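DUF1460 domain-containing protein (Legionella pneumophila subsp. pneumophila, PDB 2IM9) is of unknown function but belongs to an N-acetylmuramoyl-L-alanine amidase-like family of the papain-like peptidase clan, and so possibly cleaves amide bonds in peptidoglycan. Local coordinates at residues S27-I38 and Q84-G92; C95-L103 and I266-W274. All coordinates share one frame; numbering follows the deposited sequence.

Contact 1: residues S27-I38 and Q84-G92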
ATOM      1  N   SER A  27       0.239  17.654  13.587  1.00 20.22           N
ATOM      2  CA  SER A  27       1.084  16.982  12.609  1.00 18.71           C
ATOM      3  C   SER A  27       2.564  17.235  12.783  1.00 18.06           C
ATOM      4  O   SER A  27       3.346  16.304  12.644  1.00 17.55           O
ATOM      5  CB  SER A  27       0.644  17.336  11.187  1.00 18.88           C
ATOM      6  OG  SER A  27      -0.650  16.798  10.982  1.00 19.09           O
ATOM      7  N   ALA A  28       2.959  18.471  13.086  1.00 17.65           N
ATOM      8  CA  ALA A  28       4.383  18.733  13.294  1.00 17.41           C
ATOM      9  C   ALA A  28       4.932  17.918  14.463  1.00 17.00           C
ATOM     10  O   ALA A  28       6.032  17.372  14.382  1.00 17.55           O
ATOM     11  CB  ALA A  28       4.640  20.214  13.488  1.00 17.90           C
ATOM     12  N   ALA A  29       4.165  17.824  15.546  1.00 16.60           N
ATOM     13  CA  ALA A  29       4.613  17.077  16.734  1.00 16.73           C
ATOM     14  C   ALA A  29       4.720  15.585  16.459  1.00 16.33           C
ATOM     15  O   ALA A  29       5.638  14.916  16.937  1.00 15.64           O
ATOM     16  CB  ALA A  29       3.683  17.327  17.903  1.00 17.92           C
ATOM     17  N   ILE A  30       3.761  15.068  15.693  1.00 15.91           N
ATOM     18  CA  ILE A  30       3.766  13.671  15.300  1.00 15.93           C
ATOM     19  C   ILE A  30       5.014  13.346  14.471  1.00 15.68           C
ATOM     20  O   ILE A  30       5.711  12.356  14.722  1.00 14.98           O
ATOM     21  CB  ILE A  30       2.474  13.311  14.539  1.00 15.19           C
ATOM     22  CG1 ILE A  30       1.266  13.424  15.476  1.00 17.72           C
ATOM     23  CG2 ILE A  30       2.582  11.919  13.931  1.00 14.63           C
ATOM     24  CD1 ILE A  30      -0.083  13.408  14.734  1.00 17.82           C
ATOM     25  N   GLU A  31       5.314  14.211  13.509  1.00 15.53           N
ATOM     26  CA  GLU A  31       6.515  14.034  12.692  1.00 16.37           C
ATOM     27  C   GLU A  31       7.790  14.120  13.524  1.00 17.34           C
ATOM     28  O   GLU A  31       8.761  13.392  13.258  1.00 17.40           O
ATOM     29  CB  GLU A  31       6.546  15.065  11.572  1.00 16.05           C
ATOM     30  CG  GLU A  31       5.467  14.853  10.501  1.00 16.63           C
ATOM     31  CD  GLU A  31       5.559  15.884   9.395  1.00 18.64           C
ATOM     32  OE1 GLU A  31       6.410  16.803   9.499  1.00 23.29           O
ATOM     33  OE2 GLU A  31       4.774  15.806   8.422  1.00 16.24           O
ATOM     34  N   GLU A  32       7.793  15.000  14.524  1.00 17.80           N
ATOM     35  CA  GLU A  32       8.977  15.164  15.377  1.00 19.05           C
ATOM     36  C   GLU A  32       9.246  13.909  16.166  1.00 19.02           C
ATOM     37  O   GLU A  32      10.409  13.498  16.307  1.00 19.40           O
ATOM     38  CB  GLU A  32       8.849  16.362  16.333  1.00 19.74           C
ATOM     39  CG  GLU A  32       9.067  17.698  15.655  1.00 22.25           C
ATOM     40  N   GLN A  33       8.180  13.293  16.677  1.00 18.98           N
ATOM     41  CA  GLN A  33       8.292  12.001  17.369  1.00 20.38           C
ATOM     42  C   GLN A  33       8.869  10.949  16.428  1.00 18.96           C
ATOM     43  O   GLN A  33       9.744  10.155  16.819  1.00 18.83           O
ATOM     44  CB  GLN A  33       6.919  11.530  17.881  1.00 20.83           C
ATOM     45  CG  GLN A  33       6.895  10.050  18.324  1.00 24.56           C
ATOM     46  CD  GLN A  33       5.484   9.488  18.596  1.00 24.57           C
ATOM     47  OE1 GLN A  33       4.613   9.435  17.714  1.00 25.57           O
ATOM     48  NE2 GLN A  33       5.265   9.053  19.836  1.00 30.95           N
ATOM     49  N   ALA A  34       8.364  10.927  15.192  1.00 17.88           N
ATOM     50  CA  ALA A  34       8.863   9.976  14.189  1.00 17.41           C
ATOM     51  C   ALA A  34      10.330  10.208  13.854  1.00 17.36           C
ATOM     52  O   ALA A  34      11.075   9.242  13.668  1.00 17.28           O
ATOM     53  CB  ALA A  34       8.021  10.042  12.919  1.00 17.63           C
ATOM     54  N   ASN A  35      10.745  11.475  13.737  1.00 17.78           N
ATOM     55  CA  ASN A  35      12.164  11.786  13.494  1.00 17.87           C
ATOM     56  C   ASN A  35      13.063  11.164  14.563  1.00 18.37           C
ATOM     57  O   ASN A  35      14.086  10.558  14.243  1.00 17.76           O
ATOM     58  CB  ASN A  35      12.389  13.304  13.424  1.00 17.51           C
ATOM     59  CG  ASN A  35      11.748  13.932  12.210  1.00 17.69           C
ATOM     60  OD1 ASN A  35      11.464  13.253  11.223  1.00 17.86           O
ATOM     61  ND2 ASN A  35      11.510  15.250  12.275  1.00 18.15           N
ATOM     62  N   SER A  36      12.665  11.287  15.828  1.00 18.38           N
ATOM     63  CA  SER A  36      13.443  10.733  16.928  1.00 19.40           C
ATOM     64  C   SER A  36      13.501   9.201  16.844  1.00 19.24           C
ATOM     65  O   SER A  36      14.584   8.627  16.912  1.00 19.15           O
ATOM     66  CB  SER A  36      12.898  11.239  18.281  1.00 20.65           C
ATOM     67  OG  SER A  36      13.682  10.753  19.350  1.00 22.53           O
ATOM     68  N   SER A  37      12.349   8.555  16.632  1.00 18.57           N
ATOM     69  CA  SER A  37      12.267   7.088  16.554  0.50 18.16           C
ATOM     70  C   SER A  37      13.017   6.490  15.365  1.00 18.56           C
ATOM     71  O   SER A  37      13.686   5.454  15.492  1.00 18.82           O
ATOM     72  CB  SER A  37      10.804   6.642  16.505  0.50 18.32           C
ATOM     73  OG  SER A  37      10.153   6.969  17.715  0.50 16.59           O
ATOM     74  N   ILE A  38      12.901   7.141  14.215  1.00 17.23           N
ATOM     75  CA  ILE A  38      13.559   6.690  12.986  1.00 17.38           C
ATOM     76  C   ILE A  38      15.080   6.870  13.058  1.00 17.53           C
ATOM     77  O   ILE A  38      15.832   5.969  12.666  1.00 17.35           O
ATOM     78  CB  ILE A  38      12.939   7.374  11.754  1.00 16.75           C
ATOM     79  CG1 ILE A  38      11.489   6.868  11.599  1.00 16.59           C
ATOM     80  CG2 ILE A  38      13.749   7.062  10.499  1.00 15.57           C
ATOM     81  CD1 ILE A  38      10.603   7.706  10.642  1.00 18.30           C
ATOM     82  N   GLN A  84      -3.662  18.075   5.846  1.00 13.92           N
ATOM     83  CA  GLN A  84      -2.577  18.476   6.769  1.00 14.43           C
ATOM     84  C   GLN A  84      -2.228  17.396   7.790  1.00 14.81           C
ATOM     85  O   GLN A  84      -1.584  17.670   8.825  1.00 15.26           O
ATOM     86  CB  GLN A  84      -2.953  19.798   7.465  1.00 14.08           C
ATOM     87  CG  GLN A  84      -3.225  20.951   6.457  1.00 15.25           C
ATOM     88  CD  GLN A  84      -3.534  22.285   7.143  1.00 17.24           C
ATOM     89  OE1 GLN A  84      -3.984  22.326   8.297  1.00 19.19           O
ATOM     90  NE2 GLN A  84      -3.301  23.374   6.424  1.00 19.14           N
ATOM     91  N   PHE A  85      -2.635  16.159   7.503  1.00 13.77           N
ATOM     92  CA  PHE A  85      -2.122  15.027   8.274  1.00 14.02           C
ATOM     93  C   PHE A  85      -0.607  14.869   8.015  1.00 14.10           C
ATOM     94  O   PHE A  85      -0.090  15.365   6.991  1.00 14.94           O
ATOM     95  CB  PHE A  85      -2.882  13.749   7.911  1.00 14.32           C
ATOM     96  CG  PHE A  85      -4.012  13.422   8.854  1.00 13.86           C
ATOM     97  CD1 PHE A  85      -4.971  14.392   9.189  1.00 17.16           C
ATOM     98  CD2 PHE A  85      -4.094  12.165   9.445  1.00 15.97           C
ATOM     99  CE1 PHE A  85      -6.006  14.106  10.069  1.00 18.15           C
ATOM    100  CE2 PHE A  85      -5.148  11.860  10.334  1.00 18.01           C
ATOM    101  CZ  PHE A  85      -6.109  12.844  10.631  1.00 18.07           C
ATOM    102  N   PRO A  86       0.106  14.206   8.941  1.00 14.73           N
ATOM    103  CA  PRO A  86       1.568  14.172   8.872  1.00 14.22           C
ATOM    104  C   PRO A  86       2.068  13.455   7.619  1.00 13.99           C
ATOM    105  O   PRO A  86       1.381  12.589   7.066  1.00 14.56           O
ATOM    106  CB  PRO A  86       1.990  13.373  10.111  1.00 15.25           C
ATOM    107  CG  PRO A  86       0.749  12.794  10.691  1.00 15.52           C
ATOM    108  CD  PRO A  86      -0.443  13.458  10.092  1.00 15.21           C
ATOM    109  N   ARG A  87       3.282  13.801   7.201  1.00 13.04           N
ATOM    110  CA  ARG A  87       3.914  13.157   6.054  1.00 13.64           C
ATOM    111  C   ARG A  87       4.401  11.738   6.337  1.00 13.79           C
ATOM    112  O   ARG A  87       4.512  10.903   5.418  1.00 13.47           O
ATOM    113  CB  ARG A  87       5.077  14.035   5.591  1.00 13.43           C
ATOM    114  CG  ARG A  87       4.527  15.276   4.908  1.00 14.28           C
ATOM    115  CD  ARG A  87       5.587  16.339   4.753  1.00 15.77           C
ATOM    116  NE  ARG A  87       5.934  16.916   6.045  1.00 15.63           N
ATOM    117  CZ  ARG A  87       6.813  17.889   6.194  1.00 14.70           C
ATOM    118  NH1 ARG A  87       7.426  18.368   5.109  1.00 16.43           N
ATOM    119  NH2 ARG A  87       7.056  18.371   7.413  1.00 14.05           N
ATOM    120  N   TYR A  88       4.714  11.483   7.606  1.00 14.09           N
ATOM    121  CA  TYR A  88       5.079  10.149   8.106  1.00 13.86           C
ATOM    122  C   TYR A  88       4.878  10.138   9.627  1.00 13.71           C
ATOM    123  O   TYR A  88       4.825  11.196  10.272  1.00 13.28           O
ATOM    124  CB  TYR A  88       6.535   9.791   7.772  1.00 14.84           C
ATOM    125  CG  TYR A  88       7.502  10.896   8.149  1.00 16.22           C
ATOM    126  CD1 TYR A  88       8.094  10.933   9.419  1.00 16.22           C
ATOM    127  CD2 TYR A  88       7.808  11.912   7.234  1.00 18.09           C
ATOM    128  CE1 TYR A  88       8.975  11.961   9.783  1.00 17.63           C
ATOM    129  CE2 TYR A  88       8.681  12.940   7.567  1.00 17.81           C
ATOM    130  CZ  TYR A  88       9.261  12.963   8.845  1.00 17.23           C
ATOM    131  OH  TYR A  88      10.123  13.984   9.171  1.00 20.60           O
ATOM    132  N   ARG A  89       4.720   8.945  10.184  1.00 13.30           N
ATOM    133  CA  ARG A  89       4.476   8.802  11.618  1.00 13.83           C
ATOM    134  C   ARG A  89       4.782   7.391  12.067  1.00 14.47           C
ATOM    135  O   ARG A  89       4.854   6.468  11.241  1.00 14.91           O
ATOM    136  CB  ARG A  89       3.017   9.156  11.945  1.00 13.83           C
ATOM    137  CG  ARG A  89       2.000   8.190  11.350  1.00 13.65           C
ATOM    138  CD  ARG A  89       0.620   8.802  11.285  1.00 15.55           C
ATOM    139  NE  ARG A  89       0.104   9.170  12.624  1.00 15.49           N
ATOM    140  CZ  ARG A  89      -1.053   9.805  12.841  1.00 17.56           C
ATOM    141  NH1 ARG A  89      -1.826  10.174  11.829  1.00 18.15           N
ATOM    142  NH2 ARG A  89      -1.433  10.100  14.095  1.00 17.81           N
ATOM    143  N   VAL A  90       4.947   7.209  13.377  1.00 14.73           N
ATOM    144  CA  VAL A  90       5.214   5.860  13.909  1.00 16.52           C
ATOM    145  C   VAL A  90       4.170   5.409  14.920  1.00 16.88           C
ATOM    146  O   VAL A  90       4.325   4.347  15.533  1.00 19.04           O
ATOM    147  CB  VAL A  90       6.612   5.775  14.551  1.00 16.13           C
ATOM    148  CG1 VAL A  90       7.699   5.935  13.473  1.00 16.22           C
ATOM    149  CG2 VAL A  90       6.765   6.834  15.658  1.00 16.17           C
ATOM    150  N   ASP A  91       3.130   6.211  15.104  1.00 17.98           N
ATOM    151  CA  ASP A  91       2.107   5.966  16.132  1.00 18.68           C
ATOM    152  C   ASP A  91       0.825   5.326  15.571  1.00 18.45           C
ATOM    153  O   ASP A  91      -0.093   5.000  16.320  1.00 18.40           O
ATOM    154  CB  ASP A  91       1.751   7.276  16.848  1.00 19.55           C
ATOM    155  CG  ASP A  91       1.058   8.267  15.931  1.00 21.45           C
ATOM    156  OD1 ASP A  91       1.480   8.379  14.763  1.00 21.25           O
ATOM    157  OD2 ASP A  91       0.085   8.924  16.356  1.00 24.27           O
ATOM    158  N   GLY A  92       0.757   5.154  14.252  1.00 17.51           N
ATOM    159  CA  GLY A  92      -0.454   4.609  13.630  1.00 16.61           C
ATOM    160  C   GLY A  92      -0.220   4.393  12.148  1.00 16.66           C
ATOM    161  O   GLY A  92       0.615   5.080  11.561  1.00 15.05           O
TER
HETATM  162  O   HOH W   1       5.022   9.603  15.056  1.00 15.21           O
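The side chain of Glu31 leaves helix 27-38 with CG opposite its own carbonyl carbon and then runs straight (chi2 -179°), which carries the carboxylate to Arg87; Tyr88 in turn holds CG between its backbone N and carbonyl carbon (chi1 49°), bringing the ring up to the same helix near Asn35. This is helix-on-loop packing: the N-terminal helix of the chain lies along the irregular segment 84-92 of the amidase-like family region. Arg87 grips Glu31 side-on, NE meeting OE2 at 2.9 Å and NH2 meeting OE1 at 2.7 Å. The backbone N of Arg87 also donates to Glu31 OE2, on its anti side, so three bonds fix the carboxylate. A glutamate suits this place because its aliphatic CG can rest on Pro86 CB while its tip stays polar. Beside it, Ile30 packs against the proline through CG2, which meets Pro86 CG; the same methyl lies 3.4 Å from Arg89 CB, and CD1 sits over one face of the Arg89 guanidinium, which Asp91 holds by a second side-on salt bridge. Ala34, having only a methyl group, lets the loop come close, with CB at the edge of the Tyr88 ring, 3.6 Å from CD1. The Tyr88 hydroxyl donates to a lone pair of Asn35 OD1 (2.6 Å) and also bonds Gln115 of helix 111-122. Near the start of the helix, Ser27 OG donates to Gln84 O. Farther along, one water accepts from Val90 N at 2.9 Å and donates to both Ile30 O and Gln33 OE1.

Contact 2: residues C95-L103 and I266-W274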
ATOM      1  N   CYS A  95      -3.444   0.372   5.835  1.00 14.93           N
ATOM      2  CA  CYS A  95      -2.753  -0.689   5.107  1.00 15.59           C
ATOM      3  C   CYS A  95      -1.720  -0.125   4.137  1.00 15.30           C
ATOM      4  O   CYS A  95      -0.631  -0.692   3.985  1.00 16.34           O
ATOM      5  CB  CYS A  95      -3.712  -1.633   4.377  1.00 15.90           C
ATOM      6  SG  CYS A  95      -4.657  -0.878   3.074  1.00 21.78           S
ATOM      7  N   ASP A  96      -2.060   1.000   3.504  1.00 15.86           N
ATOM      8  CA  ASP A  96      -1.196   1.630   2.495  1.00 15.99           C
ATOM      9  C   ASP A  96       0.003   2.313   3.136  1.00 14.76           C
ATOM     10  O   ASP A  96       1.122   2.163   2.669  1.00 14.53           O
ATOM     11  CB  ASP A  96      -1.978   2.694   1.704  1.00 17.39           C
ATOM     12  CG  ASP A  96      -3.248   2.157   1.085  1.00 22.93           C
ATOM     13  OD1 ASP A  96      -3.172   1.163   0.350  1.00 28.16           O
ATOM     14  OD2 ASP A  96      -4.325   2.749   1.328  1.00 28.63           O
ATOM     15  N   THR A  97      -0.231   3.078   4.196  1.00 13.80           N
ATOM     16  CA  THR A  97       0.868   3.798   4.838  1.00 14.36           C
ATOM     17  C   THR A  97       1.848   2.849   5.539  1.00 14.21           C
ATOM     18  O   THR A  97       3.049   3.143   5.630  1.00 14.62           O
ATOM     19  CB  THR A  97       0.381   4.919   5.779  1.00 14.80           C
ATOM     20  OG1 THR A  97      -0.196   4.350   6.958  1.00 15.77           O
ATOM     21  CG2 THR A  97      -0.674   5.809   5.071  1.00 15.69           C
ATOM     22  N   TYR A  98       1.355   1.720   6.036  1.00 12.87           N
ATOM     23  CA  TYR A  98       2.245   0.720   6.608  1.00 13.45           C
ATOM     24  C   TYR A  98       3.235   0.214   5.567  1.00 12.97           C
ATOM     25  O   TYR A  98       4.440   0.195   5.792  1.00 13.05           O
ATOM     26  CB  TYR A  98       1.431  -0.429   7.200  1.00 13.33           C
ATOM     27  CG  TYR A  98       2.252  -1.517   7.831  1.00 13.68           C
ATOM     28  CD1 TYR A  98       3.106  -1.249   8.906  1.00 14.51           C
ATOM     29  CD2 TYR A  98       2.143  -2.844   7.385  1.00 13.18           C
ATOM     30  CE1 TYR A  98       3.859  -2.277   9.491  1.00 14.35           C
ATOM     31  CE2 TYR A  98       2.893  -3.858   7.955  1.00 13.28           C
ATOM     32  CZ  TYR A  98       3.729  -3.573   9.014  1.00 14.33           C
ATOM     33  OH  TYR A  98       4.449  -4.592   9.579  1.00 15.27           O
ATOM     34  N   VAL A  99       2.726  -0.203   4.413  1.00 13.56           N
ATOM     35  CA  VAL A  99       3.607  -0.751   3.385  1.00 13.01           C
ATOM     36  C   VAL A  99       4.589   0.325   2.900  1.00 13.56           C
ATOM     37  O   VAL A  99       5.794   0.065   2.778  1.00 13.25           O
ATOM     38  CB  VAL A  99       2.764  -1.381   2.259  1.00 13.53           C
ATOM     39  CG1 VAL A  99       3.606  -1.661   1.018  1.00 12.81           C
ATOM     40  CG2 VAL A  99       2.140  -2.680   2.761  1.00 14.13           C
ATOM     41  N   ASN A 100       4.080   1.532   2.656  1.00 13.61           N
ATOM     42  CA  ASN A 100       4.934   2.633   2.201  1.00 14.22           C
ATOM     43  C   ASN A 100       6.032   2.975   3.206  1.00 14.12           C
ATOM     44  O   ASN A 100       7.189   3.218   2.832  1.00 14.10           O
ATOM     45  CB  ASN A 100       4.085   3.881   1.966  1.00 14.60           C
ATOM     46  CG  ASN A 100       3.450   3.899   0.589  1.00 19.87           C
ATOM     47  OD1 ASN A 100       4.029   3.407  -0.371  1.00 24.37           O
ATOM     48  ND2 ASN A 100       2.262   4.491   0.486  1.00 23.58           N
ATOM     49  N   THR A 101       5.661   3.012   4.475  1.00 13.24           N
ATOM     50  CA  THR A 101       6.624   3.374   5.517  1.00 13.49           C
ATOM     51  C   THR A 101       7.691   2.280   5.654  1.00 14.04           C
ATOM     52  O   THR A 101       8.892   2.573   5.650  1.00 13.66           O
ATOM     53  CB  THR A 101       5.938   3.626   6.849  1.00 13.94           C
ATOM     54  OG1 THR A 101       5.010   4.705   6.680  1.00 14.24           O
ATOM     55  CG2 THR A 101       6.973   4.004   7.894  1.00 14.13           C
ATOM     56  N   VAL A 102       7.259   1.024   5.722  1.00 13.73           N
ATOM     57  CA  VAL A 102       8.216  -0.084   5.858  1.00 13.69           C
ATOM     58  C   VAL A 102       9.188  -0.139   4.667  1.00 13.97           C
ATOM     59  O   VAL A 102      10.409  -0.222   4.863  1.00 14.80           O
ATOM     60  CB  VAL A 102       7.514  -1.445   6.049  1.00 14.82           C
ATOM     61  CG1 VAL A 102       8.547  -2.586   5.933  1.00 14.14           C
ATOM     62  CG2 VAL A 102       6.804  -1.475   7.408  1.00 12.90           C
ATOM     63  N   LEU A 103       8.649  -0.085   3.446  1.00 13.81           N
ATOM     64  CA  LEU A 103       9.489  -0.123   2.249  1.00 14.64           C
ATOM     65  C   LEU A 103      10.507   1.009   2.228  1.00 15.36           C
ATOM     66  O   LEU A 103      11.686   0.776   1.955  1.00 14.84           O
ATOM     67  CB  LEU A 103       8.644  -0.088   0.973  1.00 14.62           C
ATOM     68  CG  LEU A 103       7.870  -1.372   0.677  1.00 16.06           C
ATOM     69  CD1 LEU A 103       7.012  -1.166  -0.581  1.00 19.83           C
ATOM     70  CD2 LEU A 103       8.810  -2.578   0.546  1.00 17.04           C
ATOM     71  N   ILE A 266      -8.395  -3.133  -6.093  1.00 16.78           N
ATOM     72  CA  ILE A 266      -7.537  -3.589  -4.986  1.00 17.46           C
ATOM     73  C   ILE A 266      -8.049  -3.017  -3.659  1.00 17.53           C
ATOM     74  O   ILE A 266      -8.247  -1.797  -3.543  1.00 17.78           O
ATOM     75  CB  ILE A 266      -6.051  -3.188  -5.212  1.00 17.53           C
ATOM     76  CG1 ILE A 266      -5.529  -3.750  -6.550  1.00 17.09           C
ATOM     77  CG2 ILE A 266      -5.185  -3.606  -4.006  1.00 18.01           C
ATOM     78  CD1 ILE A 266      -4.130  -3.270  -6.857  1.00 16.90           C
ATOM     79  N   SER A 267      -8.252  -3.882  -2.660  1.00 17.21           N
ATOM     80  CA  SER A 267      -8.977  -3.483  -1.440  1.00 17.56           C
ATOM     81  C   SER A 267      -8.090  -3.450  -0.198  1.00 17.24           C
ATOM     82  O   SER A 267      -8.453  -2.833   0.827  1.00 18.12           O
ATOM     83  CB  SER A 267     -10.157  -4.433  -1.199  1.00 18.18           C
ATOM     84  OG  SER A 267      -9.723  -5.787  -1.182  1.00 18.76           O
ATOM     85  N   HIS A 268      -6.921  -4.083  -0.281  1.00 15.72           N
ATOM     86  CA  HIS A 268      -6.033  -4.220   0.872  1.00 15.24           C
ATOM     87  C   HIS A 268      -4.652  -4.709   0.436  1.00 15.26           C
ATOM     88  O   HIS A 268      -4.481  -5.241  -0.669  1.00 15.20           O
ATOM     89  CB  HIS A 268      -6.643  -5.218   1.883  1.00 15.69           C
ATOM     90  CG  HIS A 268      -5.989  -5.206   3.226  1.00 16.72           C
ATOM     91  ND1 HIS A 268      -5.638  -6.360   3.897  1.00 21.56           N
ATOM     92  CD2 HIS A 268      -5.637  -4.179   4.035  1.00 17.71           C
ATOM     93  CE1 HIS A 268      -5.079  -6.042   5.056  1.00 17.97           C
ATOM     94  NE2 HIS A 268      -5.072  -4.726   5.165  1.00 21.97           N
ATOM     95  N   LEU A 269      -3.665  -4.491   1.298  1.00 14.60           N
ATOM     96  CA  LEU A 269      -2.316  -4.994   1.038  1.00 15.35           C
ATOM     97  C   LEU A 269      -1.487  -5.122   2.290  1.00 15.17           C
ATOM     98  O   LEU A 269      -1.847  -4.597   3.346  1.00 15.43           O
ATOM     99  CB  LEU A 269      -1.591  -4.171  -0.039  1.00 16.24           C
ATOM    100  CG  LEU A 269      -1.074  -2.775   0.330  1.00 18.14           C
ATOM    101  CD1 LEU A 269      -0.115  -2.308  -0.757  1.00 17.46           C
ATOM    102  CD2 LEU A 269      -2.212  -1.820   0.412  1.00 21.91           C
ATOM    103  N   GLY A 270      -0.365  -5.818   2.164  1.00 14.97           N
ATOM    104  CA  GLY A 270       0.514  -6.086   3.311  1.00 14.20           C
ATOM    105  C   GLY A 270       1.698  -6.891   2.812  1.00 14.31           C
ATOM    106  O   GLY A 270       1.902  -7.008   1.592  1.00 14.44           O
ATOM    107  N   PHE A 271       2.462  -7.465   3.741  1.00 13.94           N
ATOM    108  CA  PHE A 271       3.658  -8.225   3.397  1.00 13.77           C
ATOM    109  C   PHE A 271       3.485  -9.715   3.641  1.00 14.11           C
ATOM    110  O   PHE A 271       2.743 -10.120   4.554  1.00 14.71           O
ATOM    111  CB  PHE A 271       4.852  -7.764   4.241  1.00 13.91           C
ATOM    112  CG  PHE A 271       5.271  -6.343   3.986  1.00 14.51           C
ATOM    113  CD1 PHE A 271       5.979  -6.008   2.841  1.00 14.86           C
ATOM    114  CD2 PHE A 271       4.949  -5.339   4.895  1.00 15.02           C
ATOM    115  CE1 PHE A 271       6.372  -4.688   2.599  1.00 14.44           C
ATOM    116  CE2 PHE A 271       5.338  -4.014   4.665  1.00 15.22           C
ATOM    117  CZ  PHE A 271       6.054  -3.688   3.513  1.00 15.60           C
ATOM    118  N   ALA A 272       4.142 -10.503   2.800  1.00 13.60           N
ATOM    119  CA  ALA A 272       4.278 -11.945   2.998  1.00 13.92           C
ATOM    120  C   ALA A 272       5.496 -12.158   3.865  1.00 14.94           C
ATOM    121  O   ALA A 272       6.595 -11.771   3.480  1.00 14.95           O
ATOM    122  CB  ALA A 272       4.472 -12.663   1.646  1.00 14.48           C
ATOM    123  N   ILE A 273       5.321 -12.792   5.021  1.00 14.78           N
ATOM    124  CA  ILE A 273       6.459 -13.036   5.911  1.00 15.52           C
ATOM    125  C   ILE A 273       6.468 -14.512   6.324  1.00 15.20           C
ATOM    126  O   ILE A 273       5.495 -14.983   6.899  1.00 14.44           O
ATOM    127  CB  ILE A 273       6.394 -12.146   7.193  1.00 15.81           C
ATOM    128  CG1 ILE A 273       6.333 -10.643   6.858  1.00 16.29           C
ATOM    129  CG2 ILE A 273       7.585 -12.470   8.141  1.00 18.05           C
ATOM    130  CD1 ILE A 273       7.630 -10.041   6.231  1.00 16.86           C
ATOM    131  N   TRP A 274       7.559 -15.212   6.025  1.00 16.14           N
ATOM    132  CA  TRP A 274       7.721 -16.619   6.424  1.00 16.39           C
ATOM    133  C   TRP A 274       8.324 -16.684   7.834  1.00 17.31           C
ATOM    134  O   TRP A 274       9.376 -16.097   8.086  1.00 16.90           O
ATOM    135  CB  TRP A 274       8.641 -17.345   5.464  1.00 17.41           C
ATOM    136  CG  TRP A 274       8.001 -17.667   4.155  1.00 17.50           C
ATOM    137  CD1 TRP A 274       8.006 -16.899   3.018  1.00 17.66           C
ATOM    138  CD2 TRP A 274       7.246 -18.840   3.851  1.00 16.90           C
ATOM    139  NE1 TRP A 274       7.298 -17.544   2.017  1.00 16.80           N
ATOM    140  CE2 TRP A 274       6.817 -18.729   2.510  1.00 16.87           C
ATOM    141  CE3 TRP A 274       6.885 -19.982   4.587  1.00 17.05           C
ATOM    142  CZ2 TRP A 274       6.060 -19.726   1.882  1.00 17.29           C
ATOM    143  CZ3 TRP A 274       6.129 -20.965   3.965  1.00 17.36           C
ATOM    144  CH2 TRP A 274       5.717 -20.829   2.631  1.00 17.75           C
TER
HETATM  145  O   HOH W   2      -0.748  -3.278   5.464  1.00 15.42           O
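Helix 95-103 packs on strand 266-274 of the antiparallel sheet, their directions 32° apart and their axes 7.5 Å apart at the closest, and Phe271 is the chief wedge between them. Val99 CG2 lies over one face of its ring, Val102 meets it obliquely with CB 3.6 Å from CE2, and Leu103 CD2 reaches the edge at CE1. With Tyr98 the ring forms an offset edge-to-face pair, the edge of Phe271 directed at the tyrosine face, with centroids 5.9 Å apart and planes at 73°. Tyrosine suits this buried place because its ring packs against Phe271 while its OH is satisfied by Ser61 O. Val99 CG2 also rests against the backbone of Gly270, 3.8 Å from its CA. At the helix start the arrangement is consistent with the papain-like clan, in which a cysteine heads a helix against a histidine on the sheet; Cys95 and His268 would fit that pair, though a catalytic part for them is inferred. Cys95 SG, set between its backbone N and carbonyl carbon (chi1 65°), stands at the edge of the imidazole, 3.6 Å from His268 CD2. The same sulfur touches Leu269 CD2, while CG and CD1 of that leucine pack against Val99. Between the backbones a water donates to Cys95 O, which also takes a weak helical bond from Val99 N, and to Leu269 O at 2.7 Å.

From the N terminus, helix 27-45 comes first, and contact 1 closes a loop of 45 intervening residues, including helix 53-63, by laying segment 84-92 against it. After two intervening residues, helix 95-107 begins and opens contact 2, whose far larger loop spans 162 residues before returning on strand 264-275. The two closures follow one another in series, neither nesting nor crossing, with centres about 19 Å apart. Contact 1 thus fastens the N-terminal helix to the outer part of the fold, whereas contact 2 joins helix to sheet near the centre of the chain. Helix 53-63, within the first loop, also reaches contact 2 through Ile57 and Ser61.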